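PDB 7EPK: signal recognition particle 54 kDa protein, which belongs to the SRP54-type protein family and joins a helical bundle domain, a P-loop-type nucleotide-binding domain and a signal peptide binding domain in one chain. Local coordinates for residues L45-R50 and E76-L81; V130-H135 and V183-R188; I266-T271 and L278-P283. All coordinates share one frame; numbering follows the deposited sequence.

Contact 1 (L45-R50 and E76-L81); sequences LNVTRR and EELVKL
Val-47 points from helix 41-57 at the last turn of helix 66-81 and meets it with its CB and one of its two methyls. With CG1 held between the backbone N and the carbonyl carbon (chi1 68°), CG2 stands anti to N and reaches across to Leu-78 CD2, 3.7 Å away. The same CG2 lies 3.7 Å from the carbonyl O of Glu-77. Leu-81 turns both of its methyls to the root of the valine, CD1 and CD2 each 4.1 Å from Val-47 CB.

At Arg-50 the contact turns polar without a bond across it. The Arg-50 chain bends at both chi2 (72°) and chi3 and folds back over its own helix. NH1 lies close to Asn-46 OD1, though the spacing is too short for this bond to be relied on, and NH2 makes a salt bridge with Glu-53. Glu-77 OE1 lies against the CB and CG methylenes of Arg-50, and Arg-50 NE stays 5.6 Å from Glu-77 OE1; any attraction between the two charges is probably only long-range. Glu-77 OE2 has a long, weak ion pair with Arg-54.

The segment axes run roughly antiparallel, 146° apart and 9.6 Å at closest approach. Helix 19-36 adds to the apolar layer, with Leu-34 on Val-47 and Leu-30 on Leu-78, and helix 283-291 packs against Leu-78 and Val-79 from the nucleotide-binding domain.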
loop_
_atom_site.group_PDB
_atom_site.type_symbol
_atom_site.label_atom_id
_atom_site.label_comp_id
_atom_site.label_asym_id
_atom_site.label_seq_id
_atom_site.Cartn_x
_atom_site.Cartn_y
_atom_site.Cartn_z
ATOM N N LEU A 45 7.279 -18.089 11.104
ATOM C CA LEU A 45 6.955 -18.260 12.549
ATOM C C LEU A 45 6.814 -16.866 13.177
ATOM O O LEU A 45 6.137 -16.732 14.201
ATOM C CB LEU A 45 8.016 -19.133 13.242
ATOM C CG LEU A 45 7.686 -20.631 13.417
ATOM C CD1 LEU A 45 6.962 -21.261 12.220
ATOM C CD2 LEU A 45 8.954 -21.435 13.713
ATOM N N ASN A 46 7.380 -15.849 12.542
ATOM C CA ASN A 46 7.268 -14.430 12.967
ATOM C C ASN A 46 5.871 -13.895 12.618
ATOM O O ASN A 46 5.294 -13.147 13.416
ATOM C CB ASN A 46 8.353 -13.568 12.305
ATOM C CG ASN A 46 8.245 -12.095 12.658
ATOM O OD1 ASN A 46 8.714 -11.678 13.717
ATOM N ND2 ASN A 46 7.628 -11.301 11.789
ATOM N N VAL A 47 5.355 -14.196 11.428
ATOM C CA VAL A 47 4.090 -13.563 10.968
ATOM C C VAL A 47 2.960 -14.122 11.831
ATOM O O VAL A 47 2.093 -13.313 12.237
ATOM C CB VAL A 47 3.824 -13.733 9.461
ATOM C CG1 VAL A 47 3.519 -15.155 9.043
ATOM C CG2 VAL A 47 2.706 -12.814 9.001
ATOM N N THR A 48 3.017 -15.427 12.138
ATOM C CA THR A 48 2.010 -16.138 12.973
ATOM C C THR A 48 2.055 -15.615 14.415
ATOM O O THR A 48 0.972 -15.578 15.041
ATOM C CB THR A 48 2.181 -17.660 12.952
ATOM O OG1 THR A 48 3.475 -17.927 13.474
ATOM C CG2 THR A 48 2.041 -18.253 11.570
ATOM N N ARG A 49 3.227 -15.216 14.922
ATOM C CA ARG A 49 3.339 -14.662 16.300
ATOM C C ARG A 49 2.809 -13.229 16.296
ATOM O O ARG A 49 2.185 -12.851 17.291
ATOM C CB ARG A 49 4.760 -14.717 16.873
ATOM C CG ARG A 49 4.810 -15.066 18.358
ATOM C CD ARG A 49 4.202 -16.448 18.611
ATOM N NE ARG A 49 4.350 -17.023 19.949
ATOM C CZ ARG A 49 5.465 -17.553 20.464
ATOM N NH1 ARG A 49 6.589 -17.552 19.764
ATOM N NH2 ARG A 49 5.460 -18.071 21.687
ATOM N N ARG A 50 3.035 -12.466 15.224
ATOM C CA ARG A 50 2.483 -11.094 15.105
ATOM C C ARG A 50 0.958 -11.232 15.129
ATOM O O ARG A 50 0.295 -10.534 15.922
ATOM C CB ARG A 50 3.019 -10.371 13.863
ATOM C CG ARG A 50 4.065 -9.299 14.156
ATOM C CD ARG A 50 5.423 -9.843 14.586
ATOM N NE ARG A 50 5.536 -10.091 16.020
ATOM C CZ ARG A 50 6.545 -10.740 16.616
ATOM N NH1 ARG A 50 7.554 -11.219 15.911
ATOM N NH2 ARG A 50 6.540 -10.912 17.927
ATOM N N GLU A 76 -3.273 -7.496 7.423
ATOM C CA GLU A 76 -2.430 -6.346 7.826
ATOM C C GLU A 76 -1.005 -6.848 8.115
ATOM O O GLU A 76 -0.022 -6.153 7.767
ATOM C CB GLU A 76 -3.070 -5.616 9.006
ATOM C CG GLU A 76 -4.201 -4.684 8.594
ATOM C CD GLU A 76 -4.903 -3.943 9.731
ATOM O OE1 GLU A 76 -5.998 -3.373 9.471
ATOM O OE2 GLU A 76 -4.366 -3.934 10.870
ATOM N N GLU A 77 -0.882 -8.025 8.720
ATOM C CA GLU A 77 0.418 -8.537 9.211
ATOM C C GLU A 77 1.192 -9.196 8.062
ATOM O O GLU A 77 2.431 -9.219 8.153
ATOM C CB GLU A 77 0.198 -9.524 10.360
ATOM C CG GLU A 77 0.023 -8.855 11.708
ATOM C CD GLU A 77 0.995 -7.736 12.019
ATOM O OE1 GLU A 77 2.243 -7.975 11.978
ATOM O OE2 GLU A 77 0.497 -6.623 12.310
ATOM N N LEU A 78 0.490 -9.786 7.088
ATOM C CA LEU A 78 1.081 -10.303 5.821
ATOM C C LEU A 78 1.614 -9.111 5.025
ATOM O O LEU A 78 2.660 -9.244 4.381
ATOM C CB LEU A 78 0.048 -11.097 5.005
ATOM C CG LEU A 78 -0.328 -12.473 5.566
ATOM C CD1 LEU A 78 -1.244 -13.246 4.634
ATOM C CD2 LEU A 78 0.899 -13.309 5.844
ATOM N N VAL A 79 0.927 -7.979 5.109
ATOM C CA VAL A 79 1.352 -6.740 4.417
ATOM C C VAL A 79 2.727 -6.352 4.983
ATOM O O VAL A 79 3.651 -6.067 4.177
ATOM C CB VAL A 79 0.299 -5.630 4.570
ATOM C CG1 VAL A 79 0.812 -4.305 4.042
ATOM C CG2 VAL A 79 -1.005 -5.977 3.878
ATOM N N LYS A 80 2.863 -6.349 6.312
ATOM C CA LYS A 80 4.130 -6.019 7.020
ATOM C C LYS A 80 5.222 -7.014 6.598
ATOM O O LYS A 80 6.376 -6.607 6.406
ATOM C CB LYS A 80 3.918 -6.057 8.539
ATOM C CG LYS A 80 3.293 -4.813 9.170
ATOM C CD LYS A 80 3.504 -4.707 10.684
ATOM C CE LYS A 80 4.961 -4.773 11.123
ATOM N NZ LYS A 80 5.644 -3.452 11.103
ATOM N N LEU A 81 4.862 -8.286 6.464
ATOM C CA LEU A 81 5.808 -9.387 6.145
ATOM C C LEU A 81 6.404 -9.157 4.764
ATOM O O LEU A 81 7.550 -9.531 4.572
ATOM C CB LEU A 81 5.082 -10.733 6.148
ATOM C CG LEU A 81 6.005 -11.933 5.998
ATOM C CD1 LEU A 81 6.850 -12.103 7.255
ATOM C CD2 LEU A 81 5.211 -13.194 5.684
#

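Contact 2 (V130-H135 and V183-R188); sequences VSSDTH and VDTAGR
Val-130 and Val-183 lie side by side on neighbouring parallel strands, Val-130 CB 4.3 Å from Val-183 CG2. The carbonyl O of Val-130 accepts from Asp-184 N at 3.0 Å. One residue on, Ser-131 pairs with Asp-184, and both direct their side chains to the face of the sheet where Leu-143 of helix 139-150 touches them.

At Ser-132 the strand has ended, yet the link continues through a side chain. Ser-132 OG, between the backbone N and the carbonyl carbon (chi1 89°), donates to Asp-184 O at 2.7 Å, in the carbonyl plane and on a lone pair; Ser-132 N adds a weak bond to the same oxygen, which is thus gripped twice.

Asp-133 swings its CG anti to N and lays the carboxylate beside Ala-186, CG to Ala-186 CA 3.6 Å. Its OD1 accepts from His-135 N at 3.2 Å, an Asx turn that helps orient the carboxylate; the Asp-133 side chain is about 4 Å from the bound magnesium ion.

The His-135 imidazole presents its edge to the Ala-186 methyl, CD2 to Ala-186 CB 3.7 Å, while NE2 is hydrogen-bonded to Glu-200 and His-189 meets the ring edge-to-face. On the facing segment, Asp-184 OD2 is hydrogen-bonded to Thr-110 OG1, and Thr-185 OG1 to Lys-109 NZ, both in what is probably the P-loop (Walker A).

Loops leaving the C-terminal ends of neighbouring parallel strands to line the nucleotide site are characteristic of P-loop domains; Asp-184 to Gly-187 match the DxxG (G3) motif, and Asp-133 begins the DTxR motif known from SRP-type GTPases.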
loop_
_atom_site.group_PDB
_atom_site.type_symbol
_atom_site.label_atom_id
_atom_site.label_comp_id
_atom_site.label_asym_id
_atom_site.label_seq_id
_atom_site.Cartn_x
_atom_site.Cartn_y
_atom_site.Cartn_z
ATOM N N VAL A 130 21.983 1.968 -21.134
ATOM C CA VAL A 130 23.451 1.885 -21.379
ATOM C C VAL A 130 23.855 0.412 -21.338
ATOM O O VAL A 130 23.659 -0.222 -20.264
ATOM C CB VAL A 130 24.220 2.675 -20.312
ATOM C CG1 VAL A 130 25.713 2.407 -20.359
ATOM C CG2 VAL A 130 23.934 4.162 -20.386
ATOM N N SER A 131 24.413 -0.123 -22.429
ATOM C CA SER A 131 24.992 -1.497 -22.469
ATOM C C SER A 131 26.450 -1.445 -21.984
ATOM O O SER A 131 27.329 -0.994 -22.743
ATOM C CB SER A 131 24.871 -2.149 -23.837
ATOM O OG SER A 131 25.287 -3.515 -23.797
ATOM N N SER A 132 26.692 -1.862 -20.740
ATOM C CA SER A 132 28.047 -2.005 -20.153
ATOM C C SER A 132 28.513 -3.455 -20.311
ATOM O O SER A 132 29.744 -3.671 -20.251
ATOM C CB SER A 132 28.074 -1.593 -18.705
ATOM O OG SER A 132 27.769 -2.707 -17.861
ATOM N N ASP A 133 27.573 -4.406 -20.440
ATOM C CA ASP A 133 27.873 -5.860 -20.505
ATOM C C ASP A 133 28.831 -6.088 -21.673
ATOM O O ASP A 133 28.518 -5.647 -22.786
ATOM C CB ASP A 133 26.614 -6.709 -20.664
ATOM C CG ASP A 133 26.837 -8.214 -20.587
ATOM O OD1 ASP A 133 28.015 -8.635 -20.385
ATOM O OD2 ASP A 133 25.809 -8.966 -20.716
ATOM N N THR A 134 29.957 -6.740 -21.387
ATOM C CA THR A 134 31.150 -6.875 -22.263
ATOM C C THR A 134 31.377 -8.358 -22.601
ATOM O O THR A 134 31.955 -8.610 -23.669
ATOM C CB THR A 134 32.313 -6.159 -21.558
ATOM O OG1 THR A 134 32.495 -4.922 -22.251
ATOM C CG2 THR A 134 33.608 -6.942 -21.479
ATOM N N HIS A 135 30.880 -9.273 -21.752
ATOM C CA HIS A 135 31.266 -10.704 -21.645
ATOM C C HIS A 135 30.246 -11.598 -22.347
ATOM O O HIS A 135 30.655 -12.590 -22.965
ATOM C CB HIS A 135 31.379 -11.129 -20.176
ATOM C CG HIS A 135 32.250 -10.253 -19.350
ATOM N ND1 HIS A 135 33.557 -9.979 -19.692
ATOM C CD2 HIS A 135 32.009 -9.596 -18.193
ATOM C CE1 HIS A 135 34.088 -9.180 -18.782
ATOM N NE2 HIS A 135 33.154 -8.927 -17.850
ATOM N N VAL A 183 21.691 1.631 -16.198
ATOM C CA VAL A 183 22.966 1.018 -16.634
ATOM C C VAL A 183 22.874 -0.506 -16.535
ATOM O O VAL A 183 23.055 -1.010 -15.423
ATOM C CB VAL A 183 24.108 1.596 -15.794
ATOM C CG1 VAL A 183 25.416 0.879 -16.076
ATOM C CG2 VAL A 183 24.229 3.096 -16.038
ATOM N N ASP A 184 22.653 -1.202 -17.657
ATOM C CA ASP A 184 22.662 -2.693 -17.717
ATOM C C ASP A 184 24.105 -3.184 -17.518
ATOM O O ASP A 184 25.040 -2.482 -17.929
ATOM C CB ASP A 184 22.047 -3.227 -19.021
ATOM C CG ASP A 184 21.899 -4.748 -19.087
ATOM O OD1 ASP A 184 22.083 -5.394 -18.057
ATOM O OD2 ASP A 184 21.613 -5.286 -20.170
ATOM N N THR A 185 24.275 -4.348 -16.895
ATOM C CA THR A 185 25.589 -4.917 -16.491
ATOM C C THR A 185 25.662 -6.394 -16.896
ATOM O O THR A 185 24.588 -7.040 -17.101
ATOM C CB THR A 185 25.863 -4.788 -14.975
ATOM O OG1 THR A 185 24.828 -5.404 -14.195
ATOM C CG2 THR A 185 25.997 -3.350 -14.520
ATOM N N ALA A 186 26.884 -6.931 -16.935
ATOM C CA ALA A 186 27.144 -8.385 -17.019
ATOM C C ALA A 186 26.608 -9.098 -15.758
ATOM O O ALA A 186 26.561 -8.477 -14.665
ATOM C CB ALA A 186 28.625 -8.611 -17.221
ATOM N N GLY A 187 26.244 -10.378 -15.900
ATOM C CA GLY A 187 25.924 -11.290 -14.782
ATOM C C GLY A 187 26.884 -12.469 -14.673
ATOM O O GLY A 187 26.544 -13.439 -13.943
ATOM N N ARG A 188 28.021 -12.405 -15.378
ATOM C CA ARG A 188 29.091 -13.439 -15.392
ATOM C C ARG A 188 30.353 -12.790 -15.962
ATOM O O ARG A 188 30.214 -12.054 -16.948
ATOM C CB ARG A 188 28.690 -14.665 -16.224
ATOM C CG ARG A 188 29.375 -15.956 -15.795
ATOM C CD ARG A 188 29.057 -17.141 -16.687
ATOM N NE ARG A 188 27.625 -17.401 -16.844
ATOM C CZ ARG A 188 27.094 -18.321 -17.658
ATOM N NH1 ARG A 188 25.780 -18.469 -17.734
ATOM N NH2 ARG A 188 27.873 -19.089 -18.403
#

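Contact 3 (I266-T271 and L278-P283); sequences IKFIGT and LEPFAP. With GDP (guanosine-5'-diphosphate), chain B.
Phe-281 holds CG anti to its backbone N (chi1 177°), which carries the ring against two isoleucines of the facing strand. CD2 meets Ile-266 CG2 at 3.6 Å, and CD1 lies 3.9 Å from Ile-269 CD1. The carbonyl O of Ile-266 also approaches the edge of this ring, near its plane. Phe-268 turns its CG beside the backbone N (chi1 -71°), bringing its ring against the hairpin partner, with CD1 3.7 Å from Pro-280 CA and 3.8 Å from Leu-278 CD2; Tyr-119 of helix 109-122 meets the same ring edge-to-face.

These side chains flank a beta hairpin in which the short, weakly bonded strand 278-280 runs antiparallel to 265-270 and forms one margin of the otherwise parallel sheet of the P-loop domain. Ile-269 N donates almost straight to Glu-279 O at 3.1 Å (172°). Beyond Pro-280, which has no N-H to give, Phe-281 N reaches Lys-267 O at 3.2 Å, and the Pro-280 CA-H touches that oxygen too.

Towards the turn, Leu-278 CD1 rests near the carbonyl of Ile-269. Gly-270, lacking a side chain, lets the guanine of guanosine-5'-diphosphate come close, its O6 3.2 Å from Gly-270 C. Thr-271 OG1 is hydrogen-bonded to Asp-247, a residue that itself binds the nucleotide through OD1.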
loop_
_atom_site.group_PDB
_atom_site.type_symbol
_atom_site.label_atom_id
_atom_site.label_comp_id
_atom_site.label_asym_id
_atom_site.label_seq_id
_atom_site.Cartn_x
_atom_site.Cartn_y
_atom_site.Cartn_z
ATOM N N ILE A 266 11.300 -4.097 -2.321
ATOM C CA ILE A 266 10.970 -4.690 -3.634
ATOM C C ILE A 266 10.160 -3.639 -4.386
ATOM O O ILE A 266 9.012 -3.377 -3.976
ATOM C CB ILE A 266 10.221 -6.008 -3.426
ATOM C CG1 ILE A 266 11.123 -7.012 -2.707
ATOM C CG2 ILE A 266 9.681 -6.543 -4.743
ATOM C CD1 ILE A 266 10.399 -8.254 -2.253
ATOM N N LYS A 267 10.742 -3.044 -5.427
ATOM C CA LYS A 267 10.136 -1.905 -6.149
ATOM C C LYS A 267 9.314 -2.397 -7.337
ATOM O O LYS A 267 8.351 -1.713 -7.700
ATOM C CB LYS A 267 11.232 -0.939 -6.579
ATOM C CG LYS A 267 11.944 -0.225 -5.435
ATOM C CD LYS A 267 12.193 1.254 -5.696
ATOM C CE LYS A 267 12.547 1.565 -7.141
ATOM N NZ LYS A 267 13.207 2.886 -7.260
ATOM N N PHE A 268 9.683 -3.521 -7.944
ATOM C CA PHE A 268 9.080 -3.984 -9.221
ATOM C C PHE A 268 9.076 -5.507 -9.285
ATOM O O PHE A 268 10.048 -6.146 -8.816
ATOM C CB PHE A 268 9.836 -3.421 -10.427
ATOM C CG PHE A 268 9.629 -1.946 -10.639
ATOM C CD1 PHE A 268 8.493 -1.477 -11.280
ATOM C CD2 PHE A 268 10.566 -1.031 -10.187
ATOM C CE1 PHE A 268 8.289 -0.116 -11.446
ATOM C CE2 PHE A 268 10.365 0.329 -10.364
ATOM C CZ PHE A 268 9.224 0.786 -10.985
ATOM N N ILE A 269 7.996 -6.040 -9.861
ATOM C CA ILE A 269 7.759 -7.497 -10.063
ATOM C C ILE A 269 7.862 -7.753 -11.564
ATOM O O ILE A 269 7.248 -6.981 -12.347
ATOM C CB ILE A 269 6.392 -7.921 -9.463
ATOM C CG1 ILE A 269 6.526 -8.723 -8.165
ATOM C CG2 ILE A 269 5.538 -8.696 -10.468
ATOM C CD1 ILE A 269 7.771 -8.445 -7.368
ATOM N N GLY A 270 8.631 -8.775 -11.936
ATOM C CA GLY A 270 8.719 -9.292 -13.312
ATOM C C GLY A 270 7.705 -10.397 -13.511
ATOM O O GLY A 270 7.860 -11.456 -12.887
ATOM N N THR A 271 6.675 -10.142 -14.317
ATOM C CA THR A 271 5.580 -11.103 -14.593
ATOM C C THR A 271 5.411 -11.273 -16.104
ATOM O O THR A 271 4.313 -10.965 -16.602
ATOM C CB THR A 271 4.260 -10.662 -13.957
ATOM O OG1 THR A 271 3.293 -11.593 -14.443
ATOM C CG2 THR A 271 3.859 -9.241 -14.293
ATOM N N LEU A 278 5.524 -5.605 -16.519
ATOM C CA LEU A 278 6.254 -5.124 -15.313
ATOM C C LEU A 278 5.449 -4.063 -14.541
ATOM O O LEU A 278 5.326 -2.910 -15.027
ATOM C CB LEU A 278 7.601 -4.544 -15.745
ATOM C CG LEU A 278 8.492 -4.111 -14.585
ATOM C CD1 LEU A 278 9.587 -5.145 -14.365
ATOM C CD2 LEU A 278 9.059 -2.722 -14.834
ATOM N N GLU A 279 4.971 -4.415 -13.345
ATOM C CA GLU A 279 4.210 -3.480 -12.474
ATOM C C GLU A 279 4.961 -3.337 -11.158
ATOM O O GLU A 279 5.645 -4.267 -10.711
ATOM C CB GLU A 279 2.750 -3.919 -12.276
ATOM C CG GLU A 279 2.533 -5.078 -11.306
ATOM C CD GLU A 279 2.252 -6.412 -11.975
ATOM O OE1 GLU A 279 1.297 -6.476 -12.786
ATOM O OE2 GLU A 279 2.995 -7.381 -11.699
ATOM N N PRO A 280 4.862 -2.151 -10.516
ATOM C CA PRO A 280 5.436 -1.958 -9.189
ATOM C C PRO A 280 4.852 -2.979 -8.193
ATOM O O PRO A 280 3.817 -3.594 -8.453
ATOM C CB PRO A 280 5.090 -0.501 -8.830
ATOM C CG PRO A 280 3.970 -0.098 -9.774
ATOM C CD PRO A 280 4.181 -0.944 -11.014
ATOM N N PHE A 281 5.553 -3.172 -7.085
ATOM C CA PHE A 281 5.156 -4.094 -6.003
ATOM C C PHE A 281 4.605 -3.226 -4.887
ATOM O O PHE A 281 5.427 -2.525 -4.283
ATOM C CB PHE A 281 6.365 -4.904 -5.545
ATOM C CG PHE A 281 6.111 -5.842 -4.399
ATOM C CD1 PHE A 281 5.407 -7.023 -4.602
ATOM C CD2 PHE A 281 6.594 -5.555 -3.129
ATOM C CE1 PHE A 281 5.196 -7.904 -3.554
ATOM C CE2 PHE A 281 6.379 -6.437 -2.081
ATOM C CZ PHE A 281 5.683 -7.608 -2.297
ATOM N N ALA A 282 3.277 -3.237 -4.707
ATOM C CA ALA A 282 2.520 -2.631 -3.584
ATOM C C ALA A 282 2.010 -3.755 -2.676
ATOM O O ALA A 282 1.047 -4.437 -3.029
ATOM C CB ALA A 282 1.395 -1.774 -4.130
ATOM N N PRO A 283 2.658 -4.019 -1.514
ATOM C CA PRO A 283 2.221 -5.070 -0.581
ATOM C C PRO A 283 0.722 -5.085 -0.239
ATOM O O PRO A 283 0.093 -6.076 -0.467
ATOM C CB PRO A 283 3.090 -4.787 0.650
ATOM C CG PRO A 283 4.383 -4.314 0.017
ATOM C CD PRO A 283 3.896 -3.374 -1.057
HETATM P PB GDP B . 20.344 -11.458 -17.906
HETATM O O1B GDP B . 21.490 -12.391 -18.231
HETATM O O2B GDP B . 20.232 -11.240 -16.409
HETATM O O3B GDP B . 20.321 -10.156 -18.691
HETATM O O3A GDP B . 18.963 -12.165 -18.331
HETATM P PA GDP B . 18.130 -11.853 -19.693
HETATM O O1A GDP B . 19.085 -12.171 -20.835
HETATM O O2A GDP B . 17.341 -10.568 -19.605
HETATM O "O5'" GDP B . 16.974 -12.960 -19.741
HETATM C "C5'" GDP B . 17.217 -14.344 -19.428
HETATM C "C4'" GDP B . 15.909 -15.087 -19.639
HETATM O "O4'" GDP B . 14.964 -14.645 -18.655
HETATM C "C3'" GDP B . 15.297 -14.753 -20.996
HETATM O "O3'" GDP B . 14.868 -15.957 -21.625
HETATM C "C2'" GDP B . 14.140 -13.810 -20.697
HETATM O "O2'" GDP B . 13.114 -13.928 -21.694
HETATM C "C1'" GDP B . 13.721 -14.266 -19.289
HETATM N N9 GDP B . 12.932 -13.335 -18.395
HETATM C C8 GDP B . 13.318 -12.154 -17.872
HETATM N N7 GDP B . 12.353 -11.608 -17.080
HETATM C C5 GDP B . 11.336 -12.468 -17.067
HETATM C C6 GDP B . 10.016 -12.515 -16.431
HETATM O O6 GDP B . 9.632 -11.577 -15.711
HETATM N N1 GDP B . 9.231 -13.572 -16.670
HETATM C C2 GDP B . 9.619 -14.589 -17.466
HETATM N N2 GDP B . 8.772 -15.632 -17.651
HETATM N N3 GDP B . 10.828 -14.612 -18.085
HETATM C C4 GDP B . 11.709 -13.593 -17.924
#

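In the fold
Contacts 2 and 3 reach the same sheet at different places, their centres about 23 Å apart: contact 2 joins inner parallel strands and is largely buried, whereas contact 3 lies at the antiparallel margin and is only partly buried. Both approach guanosine-5'-diphosphate, contact 2 near the magnesium ion and contact 3 at the guanine. Contact 1, in the helical bundle and about 38 Å from contact 2 between centres, is buried and has no hydrogen bond between its segments; contacts 2 and 3 combine backbone bonds with side-chain packing. Contacts 1 and 3 touch where Val-79 O lies 3.8 Å from Pro-283 CB, linking bundle and nucleotide-binding domain.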